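Local coordinates for protein putative antitoxin HigA3 (Mycobacterium tuberculosis H37Rv, PDB 6LTZ) that binds DNA and is the putative antitoxin of a type II toxin-antitoxin system, with HigB3 as its presumed toxin, at residues E43-L48 with K69-D74. Numbering follows the deposited sequence.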
# COMPACT_ATOMS: atom_id res chain seq x y z
N GLU A 43 13.62 -10.02 2.10
CA GLU A 43 13.41 -11.35 1.52
C GLU A 43 13.19 -11.26 0.02
O GLU A 43 13.78 -12.00 -0.77
CB GLU A 43 12.20 -12.04 2.16
CG GLU A 43 12.52 -13.08 3.21
CD GLU A 43 11.25 -13.68 3.81
OE1 GLU A 43 10.47 -12.92 4.41
OE2 GLU A 43 11.04 -14.90 3.66
N ILE A 44 12.29 -10.35 -0.34
CA ILE A 44 11.94 -10.05 -1.71
C ILE A 44 13.16 -9.62 -2.52
O ILE A 44 13.44 -10.17 -3.58
CB ILE A 44 10.85 -8.96 -1.76
CG1 ILE A 44 9.56 -9.49 -1.14
CG2 ILE A 44 10.60 -8.48 -3.16
CD1 ILE A 44 8.50 -8.43 -0.92
N ARG A 45 13.89 -8.63 -2.00
CA ARG A 45 15.08 -8.11 -2.67
C ARG A 45 16.09 -9.22 -2.96
O ARG A 45 16.57 -9.36 -4.08
CB ARG A 45 15.73 -7.01 -1.83
CG ARG A 45 17.05 -6.49 -2.41
CD ARG A 45 17.51 -5.21 -1.72
NE ARG A 45 17.68 -5.37 -0.28
CZ ARG A 45 18.69 -6.01 0.29
NH1 ARG A 45 19.64 -6.56 -0.45
NH2 ARG A 45 18.76 -6.10 1.62
N LYS A 46 16.37 -10.04 -1.95
CA LYS A 46 17.42 -11.05 -2.04
C LYS A 46 17.08 -12.22 -2.96
O LYS A 46 17.98 -12.90 -3.47
CB LYS A 46 17.76 -11.58 -0.64
CG LYS A 46 18.45 -10.56 0.25
CD LYS A 46 18.51 -11.03 1.70
CE LYS A 46 19.85 -10.71 2.34
NZ LYS A 46 19.83 -9.44 3.11
N ALA A 47 15.80 -12.47 -3.19
CA ALA A 47 15.38 -13.61 -4.00
C ALA A 47 15.19 -13.23 -5.47
O ALA A 47 15.23 -14.09 -6.35
CB ALA A 47 14.10 -14.20 -3.45
N LEU A 48 14.97 -11.93 -5.69
CA LEU A 48 14.61 -11.45 -7.04
C LEU A 48 15.74 -10.77 -7.78
O LEU A 48 15.46 -10.03 -8.75
CB LEU A 48 13.48 -10.45 -6.92
CG LEU A 48 12.08 -11.05 -6.85
CD1 LEU A 48 11.99 -12.10 -5.76
CD2 LEU A 48 11.04 -9.96 -6.62
N LYS A 69 15.55 1.16 7.36
CA LYS A 69 14.34 1.20 8.17
C LYS A 69 13.16 0.56 7.45
O LYS A 69 12.30 -0.05 8.09
CB LYS A 69 13.99 2.64 8.56
CG LYS A 69 15.11 3.40 9.25
CD LYS A 69 14.77 4.87 9.43
CE LYS A 69 13.65 5.31 8.48
NZ LYS A 69 13.71 6.77 8.17
N LEU A 70 13.13 0.67 6.13
CA LEU A 70 12.10 0.04 5.32
C LEU A 70 12.13 -1.48 5.47
O LEU A 70 11.09 -2.12 5.61
CB LEU A 70 12.26 0.40 3.85
CG LEU A 70 11.48 1.59 3.29
CD1 LEU A 70 11.62 1.63 1.77
CD2 LEU A 70 10.03 1.48 3.69
N GLU A 71 13.33 -2.05 5.41
CA GLU A 71 13.47 -3.49 5.38
C GLU A 71 13.47 -4.10 6.77
O GLU A 71 13.23 -5.29 6.93
CB GLU A 71 14.76 -3.88 4.64
CG GLU A 71 14.75 -3.50 3.18
CD GLU A 71 15.95 -4.04 2.43
OE1 GLU A 71 15.94 -3.99 1.18
OE2 GLU A 71 16.90 -4.53 3.09
N SER A 72 13.73 -3.28 7.78
CA SER A 72 13.82 -3.77 9.15
C SER A 72 12.57 -3.40 9.95
O SER A 72 11.92 -4.26 10.54
CB SER A 72 15.06 -3.22 9.85
OG SER A 72 14.94 -1.83 10.09
N GLY A 73 12.25 -2.11 9.95
CA GLY A 73 11.18 -1.59 10.78
C GLY A 73 9.79 -2.01 10.36
O GLY A 73 9.60 -2.75 9.39
N ASP A 74 8.81 -1.54 11.11
CA ASP A 74 7.41 -1.78 10.81
C ASP A 74 6.91 -0.80 9.75
O ASP A 74 7.21 0.39 9.81
CB ASP A 74 6.59 -1.67 12.10
CG ASP A 74 5.15 -1.32 11.84
OD1 ASP A 74 4.39 -2.18 11.36
OD2 ASP A 74 4.79 -0.16 12.14
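R45 sets one edge of its guanidinium against the carboxylate of E71, and the two side chains cross at about a right angle. Two nitrogens hold two oxygens side-on. NE of R45 donates to OE1 of E71 at 2.7 Å, and NH2 of R45 donates to OE2 of E71 at 2.8 Å. Both bonds are nearly straight, with N-H...O angles of 168° and 166°. Each oxygen accepts on its syn lone pair, and the planes of the two groups are nearly coplanar. The paired bonds fix the rotation of both flat ends. A bend at chi3 (57°) brings NE of R45 round to the carboxylate. The E71 chain runs extended beyond CG and reaches from helix 64-72 to R45. Between 43-48 and 69-74 this pair makes the whole contact, and both residues are buried. It ties helix 41-47 to the C-terminal end of helix 64-72 in a Cro/C1-type helix-turn-helix domain. Helix 64-72 is the second helix of the predicted helix-turn-helix motif and so probably the recognition helix; the bridge joins it to the first helix of the domain. Further bonds hold both partners. Y86 OH, from helix 80-89, bonds OE1 of E71, and Q53 NE2 bonds OE2. On the arginine, NH1 donates to the carbonyl oxygen of A51, while NH2 also meets a bound glycerol, probably from the crystallisation liquor. K46 NZ lies 5.7 Å from OE2 of E71, not in contact; its positive charge would probably favour the ionised carboxylate slightly.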